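Hypothetical protein (Bacillus cereus, PDB 2O3L) is of unknown function but folds as a small all-helical DUF1048 domain whose helices form a left-handed superhelix. Local coordinates at residues A[19-22]-A[23-27]; A[39-42]-A[43-46]; A[45-48]-A[49-53]; A[59-62]-A[63-66]; A[71-74]-A[75-78]. All coordinates share one frame; numbering follows the deposited sequence.

Contact 1 (A[19-22]-A[23-27])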
loop_
_atom_site.group_PDB
_atom_site.type_symbol
_atom_site.label_atom_id
_atom_site.label_comp_id
_atom_site.label_asym_id
_atom_site.label_seq_id
_atom_site.Cartn_x
_atom_site.Cartn_y
_atom_site.Cartn_z
ATOM N N PHE A 19 3.701 -8.906 3.009
ATOM C CA PHE A 19 4.448 -9.227 1.792
ATOM C C PHE A 19 3.851 -8.434 0.642
ATOM O O PHE A 19 4.563 -7.857 -0.208
ATOM C CB PHE A 19 4.401 -10.723 1.520
ATOM C CG PHE A 19 5.252 -11.152 0.371
ATOM C CD1 PHE A 19 6.631 -11.153 0.481
ATOM C CD2 PHE A 19 4.670 -11.563 -0.827
ATOM C CE1 PHE A 19 7.452 -11.554 -0.592
ATOM C CE2 PHE A 19 5.464 -11.950 -1.913
ATOM C CZ PHE A 19 6.873 -11.963 -1.784
ATOM N N VAL A 20 2.528 -8.367 0.631
ATOM C CA VAL A 20 1.827 -7.658 -0.411
ATOM C C VAL A 20 2.084 -6.143 -0.338
ATOM O O VAL A 20 2.280 -5.523 -1.361
ATOM C CB VAL A 20 0.350 -7.969 -0.400
ATOM C CG1 VAL A 20 -0.409 -7.063 -1.389
ATOM C CG2 VAL A 20 0.173 -9.446 -0.791
ATOM N N PHE A 21 2.079 -5.583 0.866
ATOM C CA PHE A 21 2.483 -4.213 1.039
ATOM C C PHE A 21 3.885 -3.930 0.470
ATOM O O PHE A 21 4.089 -2.925 -0.180
ATOM C CB PHE A 21 2.439 -3.772 2.512
ATOM C CG PHE A 21 2.834 -2.334 2.679
ATOM C CD1 PHE A 21 1.921 -1.329 2.442
ATOM C CD2 PHE A 21 4.151 -1.988 2.945
ATOM C CE1 PHE A 21 2.296 -0.012 2.497
ATOM C CE2 PHE A 21 4.521 -0.678 3.045
ATOM C CZ PHE A 21 3.590 0.320 2.800
ATOM N N LYS A 22 4.839 -4.784 0.807
ATOM C CA LYS A 22 6.200 -4.675 0.306
ATOM C C LYS A 22 6.257 -4.742 -1.221
ATOM O O LYS A 22 7.013 -3.996 -1.853
ATOM C CB LYS A 22 7.032 -5.803 0.889
ATOM C CG LYS A 22 8.465 -5.789 0.418
ATOM C CD LYS A 22 9.350 -6.818 1.156
ATOM C CE LYS A 22 9.145 -8.238 0.683
ATOM N NZ LYS A 22 10.276 -9.013 1.191
ATOM N N LYS A 23 5.458 -5.632 -1.803
ATOM C CA LYS A 23 5.370 -5.739 -3.267
ATOM C C LYS A 23 4.918 -4.381 -3.883
ATOM O O LYS A 23 5.528 -3.881 -4.781
ATOM C CB LYS A 23 4.460 -6.891 -3.684
ATOM C CG LYS A 23 5.047 -8.292 -3.555
ATOM C CD LYS A 23 4.057 -9.421 -3.911
ATOM C CE LYS A 23 3.449 -9.305 -5.319
ATOM N NZ LYS A 23 2.734 -10.542 -5.861
ATOM N N ILE A 24 3.877 -3.793 -3.336
ATOM C CA ILE A 24 3.322 -2.524 -3.775
ATOM C C ILE A 24 4.266 -1.347 -3.571
ATOM O O ILE A 24 4.420 -0.485 -4.451
ATOM C CB ILE A 24 2.034 -2.255 -3.019
ATOM C CG1 ILE A 24 1.000 -3.301 -3.430
ATOM C CG2 ILE A 24 1.509 -0.860 -3.348
ATOM C CD1 ILE A 24 -0.271 -3.228 -2.634
ATOM N N GLN A 25 4.907 -1.314 -2.407
ATOM C CA GLN A 25 5.906 -0.276 -2.141
ATOM C C GLN A 25 7.030 -0.338 -3.185
ATOM O O GLN A 25 7.416 0.684 -3.795
ATOM C CB GLN A 25 6.441 -0.446 -0.720
ATOM C CG GLN A 25 7.352 0.630 -0.275
ATOM C CD GLN A 25 7.698 0.494 1.178
ATOM O OE1 GLN A 25 8.019 -0.605 1.627
ATOM N NE2 GLN A 25 7.636 1.611 1.935
ATOM N N ASN A 26 7.515 -1.540 -3.457
ATOM C CA ASN A 26 8.554 -1.680 -4.450
ATOM C C ASN A 26 8.043 -1.323 -5.853
ATOM O O ASN A 26 8.760 -0.692 -6.647
ATOM C CB ASN A 26 9.165 -3.079 -4.412
ATOM C CG ASN A 26 10.182 -3.228 -3.293
ATOM O OD1 ASN A 26 11.308 -2.719 -3.390
ATOM N ND2 ASN A 26 9.788 -3.900 -2.214
ATOM N N TYR A 27 6.832 -1.746 -6.171
ATOM C CA TYR A 27 6.288 -1.468 -7.500
ATOM C C TYR A 27 6.250 0.077 -7.713
ATOM O O TYR A 27 6.675 0.610 -8.740
ATOM C CB TYR A 27 4.918 -2.092 -7.682
ATOM C CG TYR A 27 4.357 -1.830 -9.062
ATOM C CD1 TYR A 27 3.725 -0.610 -9.374
ATOM C CD2 TYR A 27 4.445 -2.777 -10.046
ATOM C CE1 TYR A 27 3.200 -0.377 -10.647
ATOM C CE2 TYR A 27 3.935 -2.560 -11.330
ATOM C CZ TYR A 27 3.330 -1.363 -11.623
ATOM O OH TYR A 27 2.866 -1.176 -12.883
#
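The ring of Phe-19 has Lys-23 CG over one face, while Lys-23 CD comes within 3.5 Å of Phe-19 CE2. The Phe-21 ring meets Gln-25 obliquely. Its CE2 lies 3.8 Å from Gln-25 OE1, and the ring and amide planes are turned 65° apart. Both pairs are four residues apart on helix 15-31, so each is a one-turn neighbour. Phe-19 and Phe-21 both hold CG anti to the backbone N (chi1 -174° in Phe-19), which carries the rings forward along the helix, toward the residues of the next turn.

A third pair is purely apolar: Val-20 CG1 lies 4.0 Å from Ile-24 CD1. Lys-22 O accepts two bonds. One is the usual helical bond from Asn-26 N at 3.0 Å. The other comes from Asn-26 ND2 at 2.8 Å, from the opposite face of the carbonyl plane. The amide donor stands 43° out of that plane, away from a lone pair. Lys-22 CG runs alongside the amide, 3.5 Å from Asn-26 ND2.

The buried side faces the bundle: Val-20 touches helix 60-64, and Phe-21 touches helices 2-11 and 36-56.

These contacts are those of an amphipathic helix. On its exposed side lysine methylenes pack against the Phe-19 ring and the Asn-26 amide. That amide is held down on the backbone by the second bond to one carbonyl.

Contact 2 (A[39-42]-A[43-46])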
loop_
_atom_site.group_PDB
_atom_site.type_symbol
_atom_site.label_atom_id
_atom_site.label_comp_id
_atom_site.label_asym_id
_atom_site.label_seq_id
_atom_site.Cartn_x
_atom_site.Cartn_y
_atom_site.Cartn_z
HETATM N N MSE A 39 3.667 9.614 -3.357
HETATM C CA MSE A 39 3.759 8.171 -3.253
HETATM C C MSE A 39 3.685 7.716 -1.791
HETATM O O MSE A 39 3.029 6.732 -1.506
HETATM C CB MSE A 39 5.031 7.642 -3.948
HETATM C CG MSE A 39 5.058 7.893 -5.472
HETATM SE SE MSE A 39 3.452 7.278 -6.515
HETATM C CE MSE A 39 4.039 5.620 -7.083
ATOM N N LEU A 40 4.318 8.448 -0.882
ATOM C CA LEU A 40 4.241 8.118 0.538
ATOM C C LEU A 40 2.808 8.338 1.066
ATOM O O LEU A 40 2.302 7.522 1.802
ATOM C CB LEU A 40 5.194 8.969 1.362
ATOM C CG LEU A 40 6.674 8.542 1.294
ATOM C CD1 LEU A 40 7.514 9.642 1.859
ATOM C CD2 LEU A 40 6.896 7.148 1.986
ATOM N N HIS A 41 2.180 9.457 0.709
ATOM C CA HIS A 41 0.790 9.683 1.160
ATOM C C HIS A 41 -0.117 8.535 0.690
ATOM O O HIS A 41 -0.914 8.019 1.453
ATOM C CB HIS A 41 0.310 11.070 0.750
ATOM C CG HIS A 41 0.976 12.161 1.525
ATOM N ND1 HIS A 41 1.304 13.385 0.988
ATOM C CD2 HIS A 41 1.398 12.186 2.809
ATOM C CE1 HIS A 41 1.885 14.119 1.914
ATOM N NE2 HIS A 41 1.961 13.411 3.025
ATOM N N ILE A 42 0.080 8.056 -0.529
ATOM C CA ILE A 42 -0.754 6.980 -1.057
ATOM C C ILE A 42 -0.481 5.706 -0.282
ATOM O O ILE A 42 -1.388 4.942 0.011
ATOM C CB ILE A 42 -0.470 6.698 -2.564
ATOM C CG1 ILE A 42 -0.823 7.891 -3.424
ATOM C CG2 ILE A 42 -1.286 5.520 -3.048
ATOM C CD1 ILE A 42 -0.070 7.926 -4.784
ATOM N N GLN A 43 0.777 5.449 0.036
ATOM C CA GLN A 43 1.099 4.278 0.851
ATOM C C GLN A 43 0.483 4.357 2.267
ATOM O O GLN A 43 0.071 3.338 2.840
ATOM C CB GLN A 43 2.602 4.100 0.954
ATOM C CG GLN A 43 3.196 3.735 -0.365
ATOM C CD GLN A 43 4.703 3.741 -0.343
ATOM O OE1 GLN A 43 5.322 3.864 0.713
ATOM N NE2 GLN A 43 5.300 3.604 -1.519
ATOM N N TYR A 44 0.414 5.560 2.821
ATOM C CA TYR A 44 -0.211 5.704 4.139
ATOM C C TYR A 44 -1.725 5.411 4.051
ATOM O O TYR A 44 -2.283 4.737 4.940
ATOM C CB TYR A 44 0.073 7.058 4.773
ATOM C CG TYR A 44 1.579 7.380 4.950
ATOM C CD1 TYR A 44 2.562 6.365 4.894
ATOM C CD2 TYR A 44 2.003 8.667 5.212
ATOM C CE1 TYR A 44 3.917 6.672 5.056
ATOM C CE2 TYR A 44 3.354 8.985 5.365
ATOM C CZ TYR A 44 4.309 7.982 5.286
ATOM O OH TYR A 44 5.651 8.288 5.437
ATOM N N GLU A 45 -2.364 5.891 2.985
ATOM C CA GLU A 45 -3.761 5.576 2.775
ATOM C C GLU A 45 -3.925 4.075 2.641
ATOM O O GLU A 45 -4.876 3.487 3.169
ATOM C CB GLU A 45 -4.346 6.305 1.566
ATOM C CG GLU A 45 -4.431 7.798 1.733
ATOM C CD GLU A 45 -5.479 8.271 2.744
ATOM O OE1 GLU A 45 -6.181 7.437 3.381
ATOM O OE2 GLU A 45 -5.613 9.496 2.861
ATOM N N LEU A 46 -2.992 3.453 1.945
ATOM C CA LEU A 46 -3.070 2.030 1.740
ATOM C C LEU A 46 -2.913 1.250 3.062
ATOM O O LEU A 46 -3.575 0.207 3.249
ATOM C CB LEU A 46 -2.056 1.558 0.720
ATOM C CG LEU A 46 -2.103 0.056 0.377
ATOM C CD1 LEU A 46 -3.336 -0.232 -0.472
ATOM C CD2 LEU A 46 -0.840 -0.310 -0.377
#
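Tyr-44 lays one ring face over the backbone carbonyl of Leu-40, and this is the tight part of the contact. Leu-40 O sits 3.2 Å above the ring plane, offset toward the rim and closest to Tyr-44 CG. Tyr-44 CG is anti to the carbonyl carbon (chi1 -58°), which folds the ring back over the preceding turn. The Leu-40 side chain runs beside the ring and points the same way. Its CD2 lies 3.8 Å from Tyr-44 OH, and its CB is 4.1 Å from Tyr-44 CZ. Tyr-3 of helix 2-11 touches both residues.

Gln-43 packs equally closely against the previous turn. Its CG is 3.2 Å from Met-39 O, the backbone oxygen of a selenomethionine. Its OE1 lies 3.9 Å from Leu-40 CD2 and takes a weak hydrogen bond from Gln-25 NE2. No partner is found for the buried Gln-43 NE2.

The looser side is exposed. His-41 turns a ring edge to Tyr-44, but CD2 to CD2 is 4.3 Å. Glu-45 meets the earlier turn mainly through CG, 3.5 Å from His-41 O, while its carboxylate leads away.

Helix 36-56 is thus gripped by regular backbone bonds, including Tyr-44 N to Leu-40 O at 2.9 Å. Side-chain contact adds dispersion and ring-carbonyl packing rather than charge. The buried amide of Gln-43 is a polar group satisfied only in part, and weakly.

Contact 3 (A[45-48]-A[49-53])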
loop_
_atom_site.group_PDB
_atom_site.type_symbol
_atom_site.label_atom_id
_atom_site.label_comp_id
_atom_site.label_asym_id
_atom_site.label_seq_id
_atom_site.Cartn_x
_atom_site.Cartn_y
_atom_site.Cartn_z
ATOM N N GLU A 45 -2.364 5.891 2.985
ATOM C CA GLU A 45 -3.761 5.576 2.775
ATOM C C GLU A 45 -3.925 4.075 2.641
ATOM O O GLU A 45 -4.876 3.487 3.169
ATOM C CB GLU A 45 -4.346 6.305 1.566
ATOM C CG GLU A 45 -4.431 7.798 1.733
ATOM C CD GLU A 45 -5.479 8.271 2.744
ATOM O OE1 GLU A 45 -6.181 7.437 3.381
ATOM O OE2 GLU A 45 -5.613 9.496 2.861
ATOM N N LEU A 46 -2.992 3.453 1.945
ATOM C CA LEU A 46 -3.070 2.030 1.740
ATOM C C LEU A 46 -2.913 1.250 3.062
ATOM O O LEU A 46 -3.575 0.207 3.249
ATOM C CB LEU A 46 -2.056 1.558 0.720
ATOM C CG LEU A 46 -2.103 0.056 0.377
ATOM C CD1 LEU A 46 -3.336 -0.232 -0.472
ATOM C CD2 LEU A 46 -0.840 -0.310 -0.377
ATOM N N ILE A 47 -2.090 1.760 3.978
ATOM C CA ILE A 47 -1.918 1.112 5.278
ATOM C C ILE A 47 -3.204 1.254 6.106
ATOM O O ILE A 47 -3.579 0.338 6.827
ATOM C CB ILE A 47 -0.720 1.732 6.039
ATOM C CG1 ILE A 47 0.581 1.345 5.310
ATOM C CG2 ILE A 47 -0.692 1.318 7.504
ATOM C CD1 ILE A 47 1.771 2.219 5.649
ATOM N N ASP A 48 -3.873 2.402 6.028
ATOM C CA ASP A 48 -5.179 2.529 6.667
ATOM C C ASP A 48 -6.147 1.464 6.116
ATOM O O ASP A 48 -6.902 0.844 6.860
ATOM C CB ASP A 48 -5.795 3.908 6.455
ATOM C CG ASP A 48 -5.357 4.924 7.482
ATOM O OD1 ASP A 48 -4.812 4.526 8.522
ATOM O OD2 ASP A 48 -5.568 6.131 7.254
ATOM N N LEU A 49 -6.155 1.302 4.806
ATOM C CA LEU A 49 -7.080 0.354 4.162
ATOM C C LEU A 49 -6.730 -1.101 4.561
ATOM O O LEU A 49 -7.600 -1.874 4.884
ATOM C CB LEU A 49 -7.011 0.509 2.659
ATOM C CG LEU A 49 -7.955 -0.331 1.789
ATOM C CD1 LEU A 49 -9.319 0.231 1.820
ATOM C CD2 LEU A 49 -7.458 -0.402 0.348
ATOM N N PHE A 50 -5.456 -1.446 4.518
ATOM C CA PHE A 50 -4.982 -2.751 4.922
ATOM C C PHE A 50 -5.226 -3.024 6.410
ATOM O O PHE A 50 -5.647 -4.136 6.770
ATOM C CB PHE A 50 -3.486 -2.919 4.607
ATOM C CG PHE A 50 -3.170 -3.335 3.202
ATOM C CD1 PHE A 50 -4.061 -3.197 2.173
ATOM C CD2 PHE A 50 -1.895 -3.842 2.908
ATOM C CE1 PHE A 50 -3.719 -3.578 0.866
ATOM C CE2 PHE A 50 -1.567 -4.253 1.622
ATOM C CZ PHE A 50 -2.476 -4.110 0.587
ATOM N N GLU A 51 -5.019 -2.037 7.280
ATOM C CA GLU A 51 -5.344 -2.250 8.692
ATOM C C GLU A 51 -6.796 -2.526 8.920
ATOM O O GLU A 51 -7.140 -3.342 9.787
ATOM C CB GLU A 51 -5.010 -1.059 9.581
ATOM C CG GLU A 51 -3.580 -0.963 9.957
ATOM C CD GLU A 51 -3.320 0.055 11.059
ATOM O OE1 GLU A 51 -4.178 0.934 11.343
ATOM O OE2 GLU A 51 -2.230 -0.068 11.657
ATOM N N ALA A 52 -7.671 -1.793 8.227
ATOM C CA ALA A 52 -9.096 -2.016 8.394
ATOM C C ALA A 52 -9.481 -3.407 7.902
ATOM O O ALA A 52 -10.218 -4.152 8.553
ATOM C CB ALA A 52 -9.912 -0.936 7.642
ATOM N N GLY A 53 -9.033 -3.736 6.711
ATOM C CA GLY A 53 -9.327 -5.035 6.145
ATOM C C GLY A 53 -8.866 -6.193 7.026
ATOM O O GLY A 53 -9.621 -7.144 7.223
#
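Residues 45-53 are regular alpha-helix, with Phe-50 N bonded to Leu-46 O at 2.8 Å and Glu-51 N to Ile-47 O at 2.8 Å. They belong to helix 36-56, the longest helix of the chain and part of its left-handed superhelix.

On the buried side Leu-46 covers one face of the Phe-50 ring in a CH-pi contact. Its CG lies 4.1 Å from the ring centroid, only 14° off the normal. The CD1 branch reaches toward the rim, 3.6 Å from Phe-50 CE1, and also packs 4.2 Å from Leu-49 CD2. The Leu-46 CG lies on the carbonyl side of its residue (chi1 -177°), directed along the helix toward these later residues. Tyr-17 meets Phe-50 edge-to-face, and helix 60-64 packs against Leu-49 and Phe-50.

The other side carries charge. Asp-48 and Glu-51 are both acidic, yet each forms a salt bridge with Arg-9 of helix 2-11. The shared arginine probably offsets their mutual repulsion. Ile-47, beside them, also touches this helix. Glu-51 CG rests against the backbone, 3.4 Å from Ile-47 O. The carboxylate oxygens Asp-48 OD1 and Glu-51 OE1 stay 4.6 Å apart.

Contact 4 (A[59-62]-A[63-66])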
loop_
_atom_site.group_PDB
_atom_site.type_symbol
_atom_site.label_atom_id
_atom_site.label_comp_id
_atom_site.label_asym_id
_atom_site.label_seq_id
_atom_site.Cartn_x
_atom_site.Cartn_y
_atom_site.Cartn_z
ATOM N N GLN A 59 -8.932 -11.273 3.670
ATOM C CA GLN A 59 -7.624 -11.663 3.167
ATOM C C GLN A 59 -7.079 -10.544 2.254
ATOM O O GLN A 59 -7.831 -9.920 1.505
ATOM C CB GLN A 59 -7.737 -13.001 2.415
ATOM C CG GLN A 59 -8.092 -14.209 3.324
ATOM C CD GLN A 59 -6.936 -14.663 4.200
ATOM O OE1 GLN A 59 -5.773 -14.475 3.860
ATOM N NE2 GLN A 59 -7.256 -15.260 5.329
ATOM N N VAL A 60 -5.759 -10.314 2.298
ATOM C CA VAL A 60 -5.180 -9.224 1.555
ATOM C C VAL A 60 -5.494 -9.253 0.063
ATOM O O VAL A 60 -5.808 -8.220 -0.515
ATOM C CB VAL A 60 -3.658 -9.006 1.844
ATOM C CG1 VAL A 60 -2.815 -10.126 1.272
ATOM C CG2 VAL A 60 -3.236 -7.628 1.294
ATOM N N LEU A 61 -5.493 -10.425 -0.553
ATOM C CA LEU A 61 -5.759 -10.500 -1.987
ATOM C C LEU A 61 -7.186 -10.234 -2.394
ATOM O O LEU A 61 -7.453 -10.050 -3.598
ATOM C CB LEU A 61 -5.267 -11.819 -2.585
ATOM C CG LEU A 61 -3.725 -12.000 -2.517
ATOM C CD1 LEU A 61 -3.384 -13.371 -3.138
ATOM C CD2 LEU A 61 -2.851 -10.884 -3.176
ATOM N N ASP A 62 -8.108 -10.264 -1.445
ATOM C CA ASP A 62 -9.477 -9.719 -1.655
ATOM C C ASP A 62 -9.407 -8.195 -1.928
ATOM O O ASP A 62 -10.238 -7.626 -2.635
ATOM C CB ASP A 62 -10.387 -9.903 -0.406
ATOM C CG ASP A 62 -10.732 -11.391 -0.066
ATOM O OD1 ASP A 62 -10.224 -12.296 -0.724
ATOM O OD2 ASP A 62 -11.535 -11.634 0.885
ATOM N N ILE A 63 -8.472 -7.539 -1.262
ATOM C CA ILE A 63 -8.307 -6.108 -1.404
ATOM C C ILE A 63 -7.633 -5.777 -2.742
ATOM O O ILE A 63 -8.158 -5.013 -3.516
ATOM C CB ILE A 63 -7.526 -5.511 -0.203
ATOM C CG1 ILE A 63 -8.204 -5.944 1.102
ATOM C CG2 ILE A 63 -7.405 -3.951 -0.364
ATOM C CD1 ILE A 63 -7.568 -5.390 2.337
ATOM N N THR A 64 -6.500 -6.408 -3.020
ATOM C CA THR A 64 -5.705 -6.085 -4.177
ATOM C C THR A 64 -6.099 -6.781 -5.465
ATOM O O THR A 64 -5.799 -6.275 -6.543
ATOM C CB THR A 64 -4.221 -6.371 -3.923
ATOM O OG1 THR A 64 -4.028 -7.765 -3.699
ATOM C CG2 THR A 64 -3.715 -5.585 -2.721
ATOM N N GLY A 65 -6.793 -7.913 -5.371
ATOM C CA GLY A 65 -6.904 -8.816 -6.474
ATOM C C GLY A 65 -5.579 -9.537 -6.592
ATOM O O GLY A 65 -4.572 -9.162 -5.944
ATOM N N GLU A 66 -5.561 -10.583 -7.407
ATOM C CA GLU A 66 -4.375 -11.418 -7.505
ATOM C C GLU A 66 -3.271 -10.711 -8.238
ATOM O O GLU A 66 -2.084 -10.950 -7.977
ATOM C CB GLU A 66 -4.713 -12.757 -8.172
ATOM C CG GLU A 66 -5.407 -13.697 -7.166
ATOM C CD GLU A 66 -5.561 -15.133 -7.667
ATOM O OE1 GLU A 66 -5.405 -15.390 -8.897
ATOM O OE2 GLU A 66 -5.846 -15.996 -6.808
#
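The short helix 60-64 ends at Gly-65, the first residue to leave helical geometry, and Gly-65 N turns back to Leu-61 O. That bond is weak: 2.9 Å long, but bent to 128° at the hydrogen. The phi of Gly-65 is positive, at 75°, a region that favours glycine.

One residue earlier, Val-60 O accepts two bonds. Thr-64 N reaches it at 3.2 Å, in the carbonyl plane. Ile-63 N comes closer, at 2.8 Å, but stands 53° above that plane and off any lone pair. Three- and four-residue bonds therefore share one oxygen in this single short turn.

In the superhelix this element joins helix 36-56 to helix 68-82 and packs inward. Val-60 and Ile-63 touch Tyr-17 and Phe-50, Thr-64 lies on Phe-50 and Phe-71, and Leu-61 touches Val-68.

Thr-64 deals with the helix end through its hydroxyl. Its OG1 sits between the backbone N and carbonyl carbon and donates to Gly-65 O at 2.7 Å. The bond ties the carbonyl of Gly-65, just past the helix end, to the Thr-64 side chain. Leu-61 lays one branch across the hydroxyl, with CD2 3.4 Å from Thr-64 OG1 and 3.7 Å from Gly-65 O. Ile-63 presses its CB to 3.2 Å from Val-60 O. On the exposed side Asp-62 uses OD2 in a salt bridge with Arg-58.

Contact 5 (A[71-74]-A[75-78])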
loop_
_atom_site.group_PDB
_atom_site.type_symbol
_atom_site.label_atom_id
_atom_site.label_comp_id
_atom_site.label_asym_id
_atom_site.label_seq_id
_atom_site.Cartn_x
_atom_site.Cartn_y
_atom_site.Cartn_z
ATOM N N PHE A 71 -3.030 -3.558 -9.454
ATOM C CA PHE A 71 -3.490 -2.781 -8.314
ATOM C C PHE A 71 -2.570 -1.563 -8.049
ATOM O O PHE A 71 -3.034 -0.426 -7.956
ATOM C CB PHE A 71 -3.544 -3.660 -7.059
ATOM C CG PHE A 71 -4.033 -2.947 -5.846
ATOM C CD1 PHE A 71 -5.381 -2.678 -5.689
ATOM C CD2 PHE A 71 -3.152 -2.491 -4.883
ATOM C CE1 PHE A 71 -5.831 -1.991 -4.559
ATOM C CE2 PHE A 71 -3.592 -1.802 -3.761
ATOM C CZ PHE A 71 -4.944 -1.539 -3.610
ATOM N N ALA A 72 -1.271 -1.821 -7.945
ATOM C CA ALA A 72 -0.311 -0.788 -7.627
ATOM C C ALA A 72 -0.276 0.217 -8.760
ATOM O O ALA A 72 -0.231 1.426 -8.525
ATOM C CB ALA A 72 1.048 -1.389 -7.367
ATOM N N ASP A 73 -0.438 -0.285 -9.976
ATOM C CA ASP A 73 -0.371 0.519 -11.153
ATOM C C ASP A 73 -1.541 1.483 -11.131
ATOM O O ASP A 73 -1.370 2.653 -11.425
ATOM C CB ASP A 73 -0.386 -0.365 -12.396
ATOM C CG ASP A 73 -0.037 0.374 -13.627
ATOM O OD1 ASP A 73 1.032 1.015 -13.641
ATOM O OD2 ASP A 73 -0.817 0.304 -14.588
ATOM N N GLU A 74 -2.711 1.010 -10.734
ATOM C CA GLU A 74 -3.888 1.864 -10.652
ATOM C C GLU A 74 -3.839 2.788 -9.436
ATOM O O GLU A 74 -4.541 3.776 -9.357
ATOM C CB GLU A 74 -5.143 1.012 -10.561
ATOM C CG GLU A 74 -6.392 1.746 -10.982
ATOM C CD GLU A 74 -7.635 0.895 -10.847
ATOM O OE1 GLU A 74 -7.502 -0.354 -10.810
ATOM O OE2 GLU A 74 -8.746 1.484 -10.763
ATOM N N LEU A 75 -3.049 2.428 -8.456
ATOM C CA LEU A 75 -2.814 3.264 -7.307
ATOM C C LEU A 75 -1.824 4.394 -7.708
ATOM O O LEU A 75 -2.074 5.541 -7.445
ATOM C CB LEU A 75 -2.272 2.365 -6.187
ATOM C CG LEU A 75 -2.502 2.656 -4.726
ATOM C CD1 LEU A 75 -3.962 2.819 -4.343
ATOM C CD2 LEU A 75 -1.861 1.535 -3.943
ATOM N N VAL A 76 -0.720 4.079 -8.378
ATOM C CA VAL A 76 0.165 5.138 -8.845
ATOM C C VAL A 76 -0.522 6.029 -9.869
ATOM O O VAL A 76 -0.092 7.149 -10.049
ATOM C CB VAL A 76 1.551 4.647 -9.473
ATOM C CG1 VAL A 76 2.160 3.523 -8.690
ATOM C CG2 VAL A 76 1.450 4.268 -10.967
ATOM N N ALA A 77 -1.552 5.538 -10.561
ATOM C CA ALA A 77 -2.232 6.343 -11.592
ATOM C C ALA A 77 -3.232 7.279 -10.945
ATOM O O ALA A 77 -3.277 8.449 -11.259
ATOM C CB ALA A 77 -2.916 5.449 -12.640
ATOM N N ASN A 78 -4.012 6.751 -10.015
ATOM C CA ASN A 78 -4.975 7.549 -9.251
ATOM C C ASN A 78 -4.253 8.331 -8.149
ATOM O O ASN A 78 -4.893 9.057 -7.381
ATOM C CB ASN A 78 -6.066 6.660 -8.617
ATOM C CG ASN A 78 -6.817 5.790 -9.645
ATOM O OD1 ASN A 78 -7.834 5.172 -9.325
ATOM N ND2 ASN A 78 -6.311 5.739 -10.873
#
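Apolar contact comes first: Phe-71 CE2 meets Leu-75 CD2 at 3.8 Å, one turn on along helix 68-82. The methyl approaches the ring obliquely. The first torsion of Phe-71 turns CG away from its own backbone N, which brings the ring forward to the leucine. Both residues also touch Leu-46 of helix 36-56.

Side-chain packing on the backbone is close. Val-76 straddles the previous turn, with CG1 3.2 Å from Ala-72 O and CG2 3.3 Å from Asp-73 O. Leu-75 CB is likewise 3.2 Å from Ala-72 O.

The hydrogen bonds are uneven. Val-76 N to Ala-72 O is short and straight, 2.7 Å and 168°. Ala-77 N to Asp-73 O is weak, bent to 130°. Asn-78 N still bonds to Glu-74 O, but from 48° above the carbonyl plane.

Among polar side chains, Glu-74 and Asn-78 pass each other with carboxylate and amide planes steeply inclined to one another. Asp-73 OD1 bonds to Tyr-27 OH on helix 15-31.

The chemistry implies an apolar side, partly exposed, that touches helices 36-56 and 15-31, and an exposed polar side. Backbone bonding is uneven along the segment, bent at Leu-75 and Ala-77.

Contact 2 is the most buried of the five. Contact 5 lies at the surface, and contacts 1, 3 and 4 are partly buried. Contacts 2 and 3 are successive parts of helix 36-56 and share Glu-45 and Leu-46. The first uses a ring over a carbonyl, the second a CH-pi contact with acidic groups tied to helix 2-11. Contact 1, on helix 15-31, touches all the others. Ile-24 CD1 meets Leu-46 CD2 at 3.7 Å, while Tyr-27 reaches contact 5. Contact 4 differs by ending a helix rather than running through one. Its centre is about 17 Å from that of contact 2, with no touch between them.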